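Local coordinates for protein ApRick protease (Rickettsia conorii, PDB 5C9F) that forms the retropepsin-like protease domain of a probable membrane protein and probably cleaves peptide bonds as an aspartic endopeptidase, at residues F21-F26 with D122-N127; N28-K33 with Q51-D56; A40-L45 with K93-L98; L60-T65 with K74-T79. All blocks are in the same frame, centred on the assembly; numbering follows the deposited sequence.

Contact 1: residues F21-F26 with D122-N127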
# COMPACT_ATOMS: atom_id res chain seq x y z
N PHE A 21 -14.50 -14.88 -16.80
CA PHE A 21 -14.47 -14.16 -15.58
C PHE A 21 -15.57 -13.11 -15.60
O PHE A 21 -15.75 -12.39 -16.63
CB PHE A 21 -13.12 -13.43 -15.38
CG PHE A 21 -11.96 -14.34 -15.24
CD1 PHE A 21 -11.68 -14.93 -14.01
CD2 PHE A 21 -11.14 -14.60 -16.31
CE1 PHE A 21 -10.61 -15.77 -13.88
CE2 PHE A 21 -10.05 -15.44 -16.18
CZ PHE A 21 -9.78 -16.02 -14.97
N TYR A 22 -16.30 -13.01 -14.49
CA TYR A 22 -17.30 -11.99 -14.34
C TYR A 22 -16.96 -11.10 -13.17
O TYR A 22 -16.43 -11.56 -12.17
CB TYR A 22 -18.71 -12.62 -14.15
CG TYR A 22 -19.13 -13.51 -15.31
CD1 TYR A 22 -19.77 -12.99 -16.43
CD2 TYR A 22 -18.81 -14.82 -15.33
CE1 TYR A 22 -20.11 -13.78 -17.51
CE2 TYR A 22 -19.16 -15.62 -16.42
CZ TYR A 22 -19.81 -15.09 -17.49
OH TYR A 22 -20.18 -15.86 -18.54
N ILE A 23 -17.34 -9.82 -13.29
CA ILE A 23 -17.12 -8.84 -12.23
C ILE A 23 -18.33 -7.93 -12.10
O ILE A 23 -18.86 -7.47 -13.10
CB ILE A 23 -15.97 -7.84 -12.53
CG1 ILE A 23 -14.71 -8.51 -12.97
CG2 ILE A 23 -15.69 -7.04 -11.26
CD1 ILE A 23 -13.69 -7.47 -13.42
N ASN A 24 -18.76 -7.72 -10.87
CA ASN A 24 -19.85 -6.81 -10.54
C ASN A 24 -19.23 -5.45 -10.24
O ASN A 24 -18.23 -5.34 -9.53
CB ASN A 24 -20.60 -7.32 -9.32
CG ASN A 24 -21.39 -8.55 -9.62
OD1 ASN A 24 -22.07 -8.63 -10.65
ND2 ASN A 24 -21.29 -9.53 -8.77
N ALA A 25 -19.72 -4.45 -10.92
CA ALA A 25 -19.28 -3.11 -10.71
C ALA A 25 -20.50 -2.28 -10.33
O ALA A 25 -21.60 -2.59 -10.73
CB ALA A 25 -18.63 -2.60 -12.00
N PHE A 26 -20.26 -1.17 -9.68
CA PHE A 26 -21.27 -0.18 -9.48
C PHE A 26 -21.06 0.97 -10.43
O PHE A 26 -20.05 1.68 -10.37
CB PHE A 26 -21.31 0.28 -8.04
CG PHE A 26 -21.84 -0.78 -7.13
CD1 PHE A 26 -21.01 -1.79 -6.69
CD2 PHE A 26 -23.19 -0.80 -6.75
CE1 PHE A 26 -21.48 -2.79 -5.86
CE2 PHE A 26 -23.68 -1.82 -5.92
CZ PHE A 26 -22.82 -2.81 -5.48
N ASP A 122 -6.91 -19.88 -13.40
CA ASP A 122 -8.36 -19.75 -13.08
C ASP A 122 -8.65 -18.62 -12.12
O ASP A 122 -9.73 -18.58 -11.55
CB ASP A 122 -8.99 -21.06 -12.60
CG ASP A 122 -8.97 -22.11 -13.67
OD1 ASP A 122 -9.00 -21.74 -14.87
OD2 ASP A 122 -8.88 -23.30 -13.32
N LEU A 123 -7.70 -17.69 -11.96
CA LEU A 123 -7.91 -16.48 -11.11
C LEU A 123 -7.59 -15.21 -11.83
O LEU A 123 -6.62 -15.13 -12.59
CB LEU A 123 -6.99 -16.49 -9.91
CG LEU A 123 -7.18 -17.56 -8.89
CD1 LEU A 123 -6.09 -17.43 -7.83
CD2 LEU A 123 -8.59 -17.48 -8.28
N LEU A 124 -8.42 -14.21 -11.59
CA LEU A 124 -8.18 -12.86 -12.12
C LEU A 124 -7.91 -12.01 -10.89
O LEU A 124 -8.70 -12.01 -9.96
CB LEU A 124 -9.41 -12.39 -12.87
CG LEU A 124 -9.65 -10.86 -13.06
CD1 LEU A 124 -8.55 -10.27 -13.85
CD2 LEU A 124 -10.95 -10.65 -13.80
N ILE A 125 -6.81 -11.27 -10.92
CA ILE A 125 -6.38 -10.49 -9.77
C ILE A 125 -6.21 -9.03 -10.22
O ILE A 125 -5.45 -8.72 -11.15
CB ILE A 125 -5.06 -11.03 -9.18
CG1 ILE A 125 -5.21 -12.51 -8.78
CG2 ILE A 125 -4.64 -10.18 -7.99
CD1 ILE A 125 -4.38 -13.48 -9.58
N LEU A 126 -7.01 -8.16 -9.62
CA LEU A 126 -6.90 -6.71 -9.84
C LEU A 126 -6.33 -6.07 -8.57
O LEU A 126 -6.85 -6.29 -7.49
CB LEU A 126 -8.23 -6.12 -10.07
CG LEU A 126 -8.97 -6.74 -11.29
CD1 LEU A 126 -10.38 -6.23 -11.36
CD2 LEU A 126 -8.27 -6.44 -12.58
N ASN A 127 -5.29 -5.25 -8.73
CA ASN A 127 -4.72 -4.46 -7.67
C ASN A 127 -4.90 -2.99 -8.00
O ASN A 127 -4.71 -2.56 -9.14
CB ASN A 127 -3.26 -4.88 -7.48
CG ASN A 127 -3.16 -6.23 -6.74
OD1 ASN A 127 -3.31 -6.30 -5.51
ND2 ASN A 127 -2.86 -7.28 -7.47
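F21 and L124 mark the closest backbone approach, with CA atoms 7.3 Å apart, and no hydrogen bond joins the two segments. This is packing between two sheets of the retropepsin-like fold. F21 leads into strand 22-27, which lies between strands 30-36 and 71-84 in the larger mixed sheet. Residues 123-127, just after D122, belong to the central strand of a three-stranded antiparallel sheet, flanked by strands 2-14 and 116-120.

The F21 ring carries most of the contact. CG is anti to the carbonyl carbon (chi1 -65°), and the ring reaches across to strand 123-131. L124 CB sits over one ring face, 3.9 Å from the centroid and displaced toward the rim, as a CH-pi contact. The ring also meets backbone: F21 CE1 is 3.5 Å from L124 N, and D122 O lies at the ring edge. L124 CD2 lies 3.9 Å from F21 CB.

I119 of strand 116-120 touches both F21 and L124 and adds to the apolar packing. D122 lies at its exposed border, where OD1 forms a salt bridge with R15.

I23, two residues on, continues the apolar packing. Its CD1 is also the atom that approaches L124 CD2, at 4.2 Å. The last pair meets tip to tip, with I23 CD1 4.1 Å from L126 CD1.

Contact 2: residues N28-K33 with Q51-D56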
# COMPACT_ATOMS: atom_id res chain seq x y z
N ASN A 28 -22.58 4.39 -11.82
CA ASN A 28 -23.48 5.44 -11.39
C ASN A 28 -24.40 4.93 -10.29
O ASN A 28 -25.62 5.06 -10.36
CB ASN A 28 -24.29 5.98 -12.57
CG ASN A 28 -23.43 6.49 -13.67
OD1 ASN A 28 -22.24 6.83 -13.46
ND2 ASN A 28 -23.98 6.50 -14.89
N ASN A 29 -23.81 4.26 -9.31
CA ASN A 29 -24.54 3.77 -8.14
C ASN A 29 -25.35 2.48 -8.40
O ASN A 29 -26.01 2.04 -7.53
CB ASN A 29 -25.46 4.92 -7.49
CG ASN A 29 -25.84 4.60 -6.06
OD1 ASN A 29 -27.03 4.60 -5.57
ND2 ASN A 29 -24.81 4.37 -5.35
N VAL A 30 -25.28 1.88 -9.59
CA VAL A 30 -26.09 0.71 -9.94
C VAL A 30 -25.20 -0.50 -10.18
O VAL A 30 -24.26 -0.45 -10.97
CB VAL A 30 -26.90 0.99 -11.22
CG1 VAL A 30 -27.73 -0.20 -11.66
CG2 VAL A 30 -27.78 2.22 -11.03
N LYS A 31 -25.54 -1.61 -9.56
CA LYS A 31 -24.79 -2.83 -9.74
C LYS A 31 -24.99 -3.36 -11.14
O LYS A 31 -26.15 -3.58 -11.57
CB LYS A 31 -25.24 -3.91 -8.77
CG LYS A 31 -24.39 -5.14 -8.81
CD LYS A 31 -25.14 -6.27 -8.08
CE LYS A 31 -24.27 -7.48 -7.80
NZ LYS A 31 -25.11 -8.47 -7.08
N ILE A 32 -23.88 -3.56 -11.86
CA ILE A 32 -23.93 -4.13 -13.20
C ILE A 32 -22.96 -5.29 -13.21
O ILE A 32 -21.85 -5.18 -12.72
CB ILE A 32 -23.47 -3.11 -14.28
CG1 ILE A 32 -24.34 -1.85 -14.32
CG2 ILE A 32 -23.47 -3.75 -15.66
CD1 ILE A 32 -25.75 -2.04 -14.81
N LYS A 33 -23.36 -6.38 -13.85
CA LYS A 33 -22.52 -7.53 -14.05
C LYS A 33 -21.84 -7.48 -15.40
O LYS A 33 -22.48 -7.35 -16.42
CB LYS A 33 -23.34 -8.81 -13.94
CG LYS A 33 -22.45 -10.04 -13.85
CD LYS A 33 -23.29 -11.30 -13.87
CE LYS A 33 -22.54 -12.47 -13.27
NZ LYS A 33 -23.31 -13.73 -13.44
N GLN A 51 -30.48 0.84 -20.31
CA GLN A 51 -31.78 1.31 -19.81
C GLN A 51 -31.83 1.33 -18.26
O GLN A 51 -32.32 2.29 -17.69
CB GLN A 51 -32.90 0.44 -20.36
CG GLN A 51 -33.08 0.66 -21.83
CD GLN A 51 -34.07 -0.29 -22.44
OE1 GLN A 51 -33.95 -1.49 -22.29
NE2 GLN A 51 -35.10 0.25 -23.03
N LYS A 52 -31.29 0.33 -17.60
CA LYS A 52 -31.11 0.40 -16.12
C LYS A 52 -30.36 1.65 -15.66
O LYS A 52 -30.63 2.16 -14.59
CB LYS A 52 -30.27 -0.73 -15.56
CG LYS A 52 -30.91 -2.09 -15.61
CD LYS A 52 -29.93 -3.08 -14.90
CE LYS A 52 -30.20 -3.09 -13.40
NZ LYS A 52 -29.01 -3.53 -12.65
N LEU A 53 -29.41 2.11 -16.48
CA LEU A 53 -28.61 3.26 -16.13
C LEU A 53 -29.28 4.57 -16.58
O LEU A 53 -28.72 5.66 -16.42
CB LEU A 53 -27.22 3.16 -16.75
CG LEU A 53 -26.38 2.02 -16.14
CD1 LEU A 53 -25.07 1.90 -16.87
CD2 LEU A 53 -26.13 2.18 -14.64
N GLY A 54 -30.50 4.47 -17.10
CA GLY A 54 -31.30 5.67 -17.43
C GLY A 54 -31.02 6.22 -18.81
O GLY A 54 -31.46 7.31 -19.11
N PHE A 55 -30.29 5.49 -19.65
CA PHE A 55 -30.09 5.93 -21.02
C PHE A 55 -31.39 5.74 -21.82
O PHE A 55 -32.10 4.77 -21.65
CB PHE A 55 -28.95 5.20 -21.66
CG PHE A 55 -27.62 5.64 -21.18
CD1 PHE A 55 -27.08 6.84 -21.62
CD2 PHE A 55 -26.94 4.93 -20.24
CE1 PHE A 55 -25.86 7.29 -21.17
CE2 PHE A 55 -25.71 5.36 -19.78
CZ PHE A 55 -25.17 6.56 -20.22
N ASP A 56 -31.76 6.74 -22.60
CA ASP A 56 -32.94 6.67 -23.47
C ASP A 56 -32.44 6.23 -24.80
O ASP A 56 -31.79 7.02 -25.52
CB ASP A 56 -33.63 8.04 -23.57
CG ASP A 56 -34.87 8.02 -24.47
OD1 ASP A 56 -35.03 7.09 -25.29
OD2 ASP A 56 -35.66 8.97 -24.36
O HOH W 1 -26.84 6.29 -14.81
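V30 and L53 form the apolar centre of this contact between strand 30-36 and the end of helix 47-52. L53 CD2 does the touching. It packs against V30 CB at 3.7 Å and also reaches both methyls of the valine. The same CD2 lies 4.2 Å from I32 CD1. V30 and I32 both point toward the helix end, and the branch of L53 covers them.

The polar part involves K52. The bend at chi3 (87°) brings CE to the valine, with K52 CE 4.2 Å from V30 CG1. NZ then lies 3.1 Å from K31 O and 3.7 Å from V30 CG1. The end of K52 thus passes V30 CG1 at a slant, at the outer border of the contact.

One water bridges the segments. It accepts from N28 ND2 at 2.9 Å and donates to L53 O at 2.6 Å. The other end of the N28 amide, OD1, accepts a hydrogen bond from S82 N, so the side chain is gripped at both ends.

Backbone bonds shape the helix end itself. G54, with positive phi, is the C-prime residue of a Schellman motif. G54 N bonds to Q51 O, and F55 N to A50 O. This turn takes the chain out of the helix just after K52.

Around the contact, L53 also touches V27 of strand 22-27 and L80 of strand 71-84. F55 leans on I78 of the latter strand. I32 packs on D49 of the helix and pairs by backbone with A25. The helix end therefore sits against three neighbouring strands, 30-36, 22-27 and 71-84.

Contact 3: residues A40-L45 with K93-L98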
# COMPACT_ATOMS: atom_id res chain seq x y z
N ALA A 40 -11.98 -6.81 -26.00
CA ALA A 40 -12.68 -5.52 -26.08
C ALA A 40 -11.83 -4.31 -25.67
O ALA A 40 -10.88 -4.42 -24.88
CB ALA A 40 -13.89 -5.55 -25.19
N SER A 41 -12.21 -3.13 -26.15
CA SER A 41 -11.51 -1.92 -25.76
C SER A 41 -12.35 -1.21 -24.69
O SER A 41 -12.10 -1.37 -23.49
CB SER A 41 -11.22 -1.03 -26.98
OG SER A 41 -12.46 -0.88 -27.73
N ASP A 42 -13.34 -0.43 -25.14
CA ASP A 42 -14.21 0.31 -24.20
C ASP A 42 -15.28 -0.62 -23.70
O ASP A 42 -15.38 -1.80 -24.17
CB ASP A 42 -14.76 1.63 -24.82
CG ASP A 42 -15.68 1.39 -26.01
OD1 ASP A 42 -15.39 0.52 -26.84
OD2 ASP A 42 -16.74 2.01 -26.12
N ILE A 43 -16.00 -0.18 -22.68
CA ILE A 43 -17.10 -0.97 -22.16
C ILE A 43 -18.20 -1.12 -23.18
O ILE A 43 -18.56 -0.14 -23.89
CB ILE A 43 -17.66 -0.35 -20.91
CG1 ILE A 43 -16.71 -0.64 -19.76
CG2 ILE A 43 -19.06 -0.88 -20.59
CD1 ILE A 43 -17.05 0.12 -18.53
N ALA A 44 -18.71 -2.33 -23.28
CA ALA A 44 -19.88 -2.58 -24.13
C ALA A 44 -21.09 -2.91 -23.26
O ALA A 44 -21.10 -3.89 -22.54
CB ALA A 44 -19.58 -3.73 -25.08
N LEU A 45 -22.09 -2.05 -23.27
CA LEU A 45 -23.26 -2.27 -22.45
C LEU A 45 -24.39 -2.90 -23.27
O LEU A 45 -24.68 -2.47 -24.37
CB LEU A 45 -23.78 -0.94 -21.88
CG LEU A 45 -23.19 -0.18 -20.75
CD1 LEU A 45 -24.14 0.96 -20.40
CD2 LEU A 45 -23.02 -1.11 -19.55
N LYS A 93 -15.30 5.43 -20.87
CA LYS A 93 -15.90 5.31 -22.21
C LYS A 93 -16.64 4.01 -22.34
O LYS A 93 -16.14 2.94 -21.94
CB LYS A 93 -14.78 5.35 -23.27
CG LYS A 93 -15.09 6.12 -24.54
CD LYS A 93 -14.17 5.69 -25.70
CE LYS A 93 -14.53 6.36 -27.01
NZ LYS A 93 -14.06 7.77 -27.08
N GLY A 94 -17.77 4.07 -23.04
CA GLY A 94 -18.50 2.87 -23.39
C GLY A 94 -19.32 3.08 -24.62
O GLY A 94 -19.28 4.14 -25.25
N HIS A 95 -20.06 2.06 -25.00
CA HIS A 95 -20.99 2.21 -26.07
C HIS A 95 -22.10 1.20 -25.87
O HIS A 95 -21.95 0.25 -25.11
CB HIS A 95 -20.32 1.93 -27.43
CG HIS A 95 -19.82 0.53 -27.57
ND1 HIS A 95 -18.52 0.19 -27.29
CD2 HIS A 95 -20.42 -0.61 -28.01
CE1 HIS A 95 -18.34 -1.10 -27.54
NE2 HIS A 95 -19.47 -1.61 -27.97
N VAL A 96 -23.23 1.47 -26.48
CA VAL A 96 -24.36 0.53 -26.46
C VAL A 96 -24.73 0.07 -27.85
O VAL A 96 -24.92 0.90 -28.76
CB VAL A 96 -25.55 1.02 -25.61
CG1 VAL A 96 -25.58 2.50 -25.44
CG2 VAL A 96 -26.85 0.43 -26.07
N GLY A 97 -24.80 -1.25 -28.01
CA GLY A 97 -25.14 -1.86 -29.26
C GLY A 97 -26.67 -1.87 -29.46
O GLY A 97 -27.43 -1.38 -28.62
N LEU A 98 -27.11 -2.43 -30.58
CA LEU A 98 -28.54 -2.51 -30.96
C LEU A 98 -29.14 -3.82 -30.53
O LEU A 98 -30.35 -4.01 -30.59
CB LEU A 98 -28.72 -2.31 -32.47
CG LEU A 98 -28.57 -0.88 -32.99
CD1 LEU A 98 -28.69 -0.79 -34.50
CD2 LEU A 98 -29.63 0.00 -32.31
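D42 and H95 meet at about a right angle, with the carboxylate and imidazole planes 39° apart. H95 ND1 donates to D42 OD2 over 2.8 Å, and the bond is nearly straight at 171°. OD2 lies close to the ring plane, so the N-H points directly at it. Seen from the carboxylate, the donor comes in on the syn side, but 30° out of plane. Both side chains take the crowded position, with CG between the backbone N and the carbonyl carbon. From there the two ends meet.

A44 lies across a face of the imidazole. Its CA is 4.1 Å from the ring centroid in a CH-pi contact, set toward the rim, while its CB is 3.6 Å from H95 NE2.

Strands 43-45 and 93-97 run parallel. This pairing directly follows the loop of the Asp-Thr-Gly signature of aspartic proteases, to which A40 and S41 are the next residues. I43 N donates to K93 O, H95 N to I43 O, and L45 N to H95 O. The last is 2.9 Å long. I43 and G94 have the closest CA pair, 4.3 Å apart, and G94 CA is 3.1 Å from I43 O.

I43, L45 and V96 point to the other face of the sheet. There I43 and L45 pack on F34, and L45 and V96 on I78. On the face that carries A44 and H95, Y66 from strand 64-68 has two roles: its OH is hydrogen-bonded to D42 OD1, and its ring stacks with H95.

Contact 4: residues L60-T65 with K74-T79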
# COMPACT_ATOMS: atom_id res chain seq x y z
N LEU A 60 -30.10 8.21 -28.15
CA LEU A 60 -28.70 7.91 -28.45
C LEU A 60 -28.55 7.97 -29.95
O LEU A 60 -29.45 7.59 -30.69
CB LEU A 60 -28.34 6.55 -27.96
CG LEU A 60 -28.34 6.32 -26.44
CD1 LEU A 60 -28.01 4.87 -26.17
CD2 LEU A 60 -27.31 7.20 -25.77
N LYS A 61 -27.43 8.45 -30.42
CA LYS A 61 -27.15 8.41 -31.84
C LYS A 61 -26.12 7.28 -32.06
O LYS A 61 -25.06 7.27 -31.45
CB LYS A 61 -26.70 9.78 -32.36
CG LYS A 61 -25.79 10.55 -31.43
CD LYS A 61 -25.22 11.80 -32.08
CE LYS A 61 -24.48 12.66 -31.06
NZ LYS A 61 -24.27 14.04 -31.58
N TYR A 62 -26.48 6.35 -32.93
CA TYR A 62 -25.69 5.16 -33.20
C TYR A 62 -24.73 5.49 -34.32
O TYR A 62 -24.86 5.04 -35.44
CB TYR A 62 -26.59 3.97 -33.53
CG TYR A 62 -27.28 3.43 -32.31
CD1 TYR A 62 -28.32 4.12 -31.70
CD2 TYR A 62 -26.85 2.24 -31.72
CE1 TYR A 62 -28.92 3.62 -30.54
CE2 TYR A 62 -27.43 1.74 -30.57
CZ TYR A 62 -28.46 2.42 -29.98
OH TYR A 62 -29.01 1.88 -28.86
N THR A 63 -23.73 6.28 -33.98
CA THR A 63 -22.79 6.78 -34.97
C THR A 63 -21.55 5.92 -35.14
O THR A 63 -20.80 6.12 -36.09
CB THR A 63 -22.32 8.18 -34.57
OG1 THR A 63 -21.81 8.14 -33.23
CG2 THR A 63 -23.47 9.16 -34.67
N ARG A 64 -21.33 4.98 -34.22
CA ARG A 64 -20.10 4.19 -34.21
C ARG A 64 -20.34 2.79 -34.78
O ARG A 64 -21.45 2.29 -34.79
CB ARG A 64 -19.46 4.14 -32.81
CG ARG A 64 -18.88 5.48 -32.36
CD ARG A 64 -17.56 5.79 -33.07
NE ARG A 64 -16.52 5.03 -32.37
CZ ARG A 64 -15.98 3.87 -32.73
NH1 ARG A 64 -16.26 3.28 -33.90
NH2 ARG A 64 -15.10 3.30 -31.91
N THR A 65 -19.27 2.20 -35.30
CA THR A 65 -19.29 0.86 -35.82
C THR A 65 -18.17 0.02 -35.21
O THR A 65 -17.00 0.35 -35.29
CB THR A 65 -19.18 0.90 -37.35
OG1 THR A 65 -20.28 1.62 -37.86
CG2 THR A 65 -19.13 -0.49 -37.95
N LYS A 74 -23.50 -1.68 -35.32
CA LYS A 74 -23.67 -0.26 -34.95
C LYS A 74 -23.75 -0.08 -33.41
O LYS A 74 -24.32 -0.92 -32.70
CB LYS A 74 -24.91 0.33 -35.64
CG LYS A 74 -24.80 0.35 -37.16
CD LYS A 74 -23.64 1.22 -37.59
CE LYS A 74 -23.82 2.67 -37.27
NZ LYS A 74 -25.10 3.26 -37.68
N ALA A 75 -23.19 1.01 -32.92
CA ALA A 75 -23.26 1.38 -31.52
C ALA A 75 -23.31 2.89 -31.27
O ALA A 75 -22.82 3.70 -32.08
CB ALA A 75 -22.10 0.72 -30.75
N ALA A 76 -23.89 3.27 -30.14
CA ALA A 76 -23.91 4.66 -29.67
C ALA A 76 -22.86 4.80 -28.60
O ALA A 76 -22.85 4.05 -27.61
CB ALA A 76 -25.28 5.03 -29.11
N PRO A 77 -21.95 5.77 -28.76
CA PRO A 77 -20.96 6.02 -27.73
C PRO A 77 -21.59 6.68 -26.52
O PRO A 77 -22.48 7.48 -26.69
CB PRO A 77 -19.96 6.97 -28.42
CG PRO A 77 -20.73 7.59 -29.52
CD PRO A 77 -21.73 6.59 -29.96
N ILE A 78 -21.13 6.33 -25.32
CA ILE A 78 -21.57 6.94 -24.08
C ILE A 78 -20.37 7.15 -23.20
O ILE A 78 -19.32 6.56 -23.41
CB ILE A 78 -22.62 6.08 -23.36
CG1 ILE A 78 -22.07 4.66 -23.11
CG2 ILE A 78 -23.93 6.01 -24.18
CD1 ILE A 78 -22.92 3.83 -22.20
N THR A 79 -20.57 7.94 -22.15
CA THR A 79 -19.59 8.10 -21.08
C THR A 79 -20.23 7.80 -19.73
O THR A 79 -21.33 8.23 -19.46
CB THR A 79 -19.04 9.53 -21.07
OG1 THR A 79 -18.42 9.77 -22.34
CG2 THR A 79 -18.03 9.70 -19.97
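Y62 and A76 meet face on. A76 CB stands over the centre of the tyrosine ring, 3.9 Å from the centroid and only 3° off its normal. This is a CH-pi contact. The same methyl also touches L60 CB at 3.6 Å. L60 CD2 goes on to I78 CG2.

K74 holds the turn through its amine. Its chain is bent at chi2, chi3 and chi4, which curls the amine back toward the 60-65 backbone. NZ donates to Y62 O over 2.9 Å, nearly in line with the carbonyl. On the way, K74 CD passes T65 OG1 at 3.4 Å.

The backbone positions these groups. R64 and A75 form an antiparallel hydrogen-bonded pair: R64 N donates to A75 O, and A75 N to R64 O. The second donor stands 42° out of the carbonyl plane. T63 and R64 both face A75, making a classic beta bulge. Y62 is the centre of an inverse gamma turn just before it.

P77 flanks the bulge, with CD 3.6 Å from T63 OG1 and 3.9 Å from R64 CG.

The contact is the base of the hairpin of strands 64-68 and 71-84, which probably corresponds to the retropepsin flap. Strand 88-97 lies alongside: A76 bonds by backbone to V96 and I78 to G94, while the V96 side chain touches L60 and Y62.

Contacts 1 and 3 are buried. Contact 2 lies at the surface, and contact 4 is partly buried. Contact 1 joins the two sheets through apolar side chains and one ring against backbone, with no hydrogen bond across, whereas contact 3 is held inside one sheet by backbone bonds and a His-carboxylate bond. Contact 4 also uses antiparallel backbone pairing, but with a lysine amine bonded to a backbone carbonyl. Contact 2 mixes leucine packing with a water bridge. Contacts 3 and 4 share neighbouring strands 88-97 and 71-84, with centres about 9 Å apart. L53 and L45 join contacts 2 and 3. F55 joins contact 2 to contact 4, and A25 pairs with I32 between contacts 1 and 2.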